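Local coordinates for protein AbyA5 (Verrucosispora maris, PDB 4YWF) that catalyses acetate elimination in spirotetronate biosynthesis, acting as an esterase-like lyase of the alpha/beta-hydrolase superfamily, at residues R293-Y298 with D321-T326. The protein carries 4 engineered substitutions. Sequence-based numbering, arbitrary orientation.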
loop_
_atom_site.group_PDB
_atom_site.type_symbol
_atom_site.label_atom_id
_atom_site.label_comp_id
_atom_site.label_asym_id
_atom_site.label_seq_id
_atom_site.Cartn_x
_atom_site.Cartn_y
_atom_site.Cartn_z
ATOM N N ARG A 293 11.255 -18.157 -1.018
ATOM C CA ARG A 293 11.089 -19.266 -1.989
ATOM C C ARG A 293 9.724 -19.296 -2.709
ATOM O O ARG A 293 9.137 -20.343 -2.963
ATOM C CB ARG A 293 11.320 -20.612 -1.339
ATOM C CG ARG A 293 12.766 -21.053 -1.427
ATOM C CD ARG A 293 13.427 -20.888 -0.087
ATOM N NE ARG A 293 14.874 -20.871 -0.258
ATOM C CZ ARG A 293 15.758 -21.333 0.628
ATOM N NH1 ARG A 293 15.384 -21.866 1.787
ATOM N NH2 ARG A 293 17.035 -21.270 0.328
ATOM N N ILE A 294 9.314 -18.124 -3.137
ATOM C CA ILE A 294 8.019 -17.938 -3.767
ATOM C C ILE A 294 8.267 -16.957 -4.867
ATOM O O ILE A 294 9.276 -16.251 -4.850
ATOM C CB ILE A 294 6.998 -17.345 -2.780
ATOM C CG1 ILE A 294 7.576 -16.102 -2.084
ATOM C CG2 ILE A 294 6.582 -18.411 -1.764
ATOM C CD1 ILE A 294 6.594 -15.279 -1.283
ATOM N N PRO A 295 7.353 -16.932 -5.843
ATOM C CA PRO A 295 7.578 -15.976 -6.891
ATOM C C PRO A 295 7.437 -14.544 -6.366
ATOM O O PRO A 295 6.657 -14.265 -5.422
ATOM C CB PRO A 295 6.550 -16.355 -7.980
ATOM C CG PRO A 295 5.723 -17.444 -7.405
ATOM C CD PRO A 295 6.401 -18.004 -6.228
ATOM N N VAL A 296 8.282 -13.679 -6.921
ATOM C CA VAL A 296 8.311 -12.290 -6.610
ATOM C C VAL A 296 8.377 -11.495 -7.866
ATOM O O VAL A 296 9.267 -11.691 -8.683
ATOM C CB VAL A 296 9.523 -11.896 -5.754
ATOM C CG1 VAL A 296 9.466 -10.419 -5.477
ATOM C CG2 VAL A 296 9.550 -12.690 -4.468
ATOM N N ALA A 297 7.435 -10.582 -7.998
ATOM C CA ALA A 297 7.332 -9.661 -9.149
ATOM C C ALA A 297 7.490 -8.239 -8.628
ATOM O O ALA A 297 7.006 -7.937 -7.535
ATOM C CB ALA A 297 5.957 -9.848 -9.850
ATOM N N TYR A 298 8.208 -7.396 -9.394
ATOM C CA TYR A 298 8.566 -6.069 -8.980
ATOM C C TYR A 298 8.580 -5.065 -10.137
ATOM O O TYR A 298 9.315 -5.195 -11.152
ATOM C CB TYR A 298 9.949 -6.177 -8.296
ATOM C CG TYR A 298 10.514 -4.952 -7.655
ATOM C CD1 TYR A 298 10.887 -3.837 -8.399
ATOM C CD2 TYR A 298 10.722 -4.922 -6.290
ATOM C CE1 TYR A 298 11.435 -2.722 -7.782
ATOM C CE2 TYR A 298 11.225 -3.826 -5.649
ATOM C CZ TYR A 298 11.579 -2.720 -6.386
ATOM O OH TYR A 298 12.126 -1.642 -5.713
ATOM N N ASP A 321 13.168 -16.722 -7.937
ATOM C CA ASP A 321 12.101 -16.618 -8.906
ATOM C C ASP A 321 11.667 -15.158 -8.920
ATOM O O ASP A 321 10.857 -14.752 -8.077
ATOM C CB ASP A 321 10.989 -17.527 -8.432
ATOM C CG ASP A 321 9.847 -17.626 -9.417
ATOM O OD1 ASP A 321 9.890 -17.010 -10.513
ATOM O OD2 ASP A 321 8.900 -18.375 -9.085
ATOM N N PHE A 322 12.230 -14.384 -9.849
ATOM C CA PHE A 322 12.099 -12.931 -9.861
ATOM C C PHE A 322 11.639 -12.446 -11.228
ATOM O O PHE A 322 12.228 -12.798 -12.273
ATOM C CB PHE A 322 13.426 -12.262 -9.399
ATOM C CG PHE A 322 13.297 -10.823 -9.127
ATOM C CD1 PHE A 322 12.505 -10.371 -8.086
ATOM C CD2 PHE A 322 13.928 -9.885 -9.942
ATOM C CE1 PHE A 322 12.353 -9.010 -7.848
ATOM C CE2 PHE A 322 13.792 -8.536 -9.704
ATOM C CZ PHE A 322 13.008 -8.085 -8.642
ATOM N N ARG A 323 10.555 -11.664 -11.240
ATOM C CA ARG A 323 10.038 -11.092 -12.468
ATOM C C ARG A 323 9.983 -9.618 -12.266
ATOM O O ARG A 323 9.517 -9.135 -11.235
ATOM C CB ARG A 323 8.629 -11.596 -12.752
ATOM C CG ARG A 323 8.477 -13.101 -12.669
ATOM C CD ARG A 323 8.045 -13.639 -11.302
ATOM N NE ARG A 323 6.723 -14.090 -11.553
ATOM C CZ ARG A 323 6.328 -15.337 -11.651
ATOM N NH1 ARG A 323 7.091 -16.381 -11.388
ATOM N NH2 ARG A 323 5.101 -15.497 -11.948
ATOM N N THR A 324 10.386 -8.889 -13.288
ATOM C CA THR A 324 10.529 -7.509 -13.184
ATOM C C THR A 324 10.467 -6.824 -14.519
ATOM O O THR A 324 10.866 -7.373 -15.563
ATOM C CB THR A 324 11.838 -7.195 -12.419
ATOM O OG1 THR A 324 11.862 -5.814 -12.067
ATOM C CG2 THR A 324 13.122 -7.616 -13.195
ATOM N N ILE A 325 10.044 -5.570 -14.415
ATOM C CA ILE A 325 9.988 -4.632 -15.501
ATOM C C ILE A 325 10.398 -3.260 -14.933
ATOM O O ILE A 325 10.160 -2.977 -13.760
ATOM C CB ILE A 325 8.536 -4.663 -16.029
ATOM C CG1 ILE A 325 8.462 -4.209 -17.448
ATOM C CG2 ILE A 325 7.577 -3.942 -15.080
ATOM C CD1 ILE A 325 7.102 -4.437 -18.096
ATOM N N THR A 326 11.015 -2.408 -15.740
ATOM C CA THR A 326 11.465 -1.118 -15.284
ATOM C C THR A 326 10.820 -0.048 -16.196
ATOM O O THR A 326 11.007 -0.070 -17.381
ATOM C CB THR A 326 13.019 -1.035 -15.337
ATOM O OG1 THR A 326 13.611 -1.736 -14.234
ATOM C CG2 THR A 326 13.515 0.396 -15.278
HETATM O O HOH W 1 12.054 -16.803 -5.102
#
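Val296 and Phe322 pair where two parallel strands run side by side, their directions 7° apart. The ladder starts with Val296 N donating to Asp321 O; Arg323 N then reaches Val296 O at 2.9 Å, in the carbonyl plane, and Tyr298 N lies nearly in line with the Arg323 carbonyl, though the bond is bent at its hydrogen. Tyr298 O takes two bonds: Ile325 N bonds weakly to it at 3.4 Å, while Thr324 OG1 gives the same oxygen a shorter bond of 2.8 Å. OG1 stands opposite the backbone N (chi1 -168°), which brings the hydroxyl to Tyr298 O, tilted from the carbonyl plane.

Apolar packing is close on the face of Val296, Phe322, Tyr298 and Thr324. The CE1-CZ end of the Phe322 ring reaches obliquely across, setting CZ 3.6 Å from Tyr298 CB and CE1 4.0 Å from Val296 CG1. On the other face Ala297 is buried, but the beginning of the pairing is looser and more polar, with Pro295, Asp321 and Arg323 partly exposed. Here the Arg323 chain, bent at chi2 (92°) and chi3, folds back toward Pro295, whose CB lies over one guanidinium face, 3.5 Å from NH1. Along its edge the guanidinium holds Asp321 OD1 in a salt bridge, NH1 to OD1 3.0 Å, and Asp321 OD2 rests against Pro295 CB. Just before Pro295, a water bridges Ile294 O and Asp321 N.

Glu350 and Gln347 of helix 337-351 bind the other guanidinium nitrogens, and that helix packs under Ala297. Helix 310-318, the right-handed crossover of this beta-alpha-beta unit, lies against Phe322 and Tyr298 on the opposite face; strand 233-239 flanks 296-301, leaving 322-327 as one of the sheet's two edge strands.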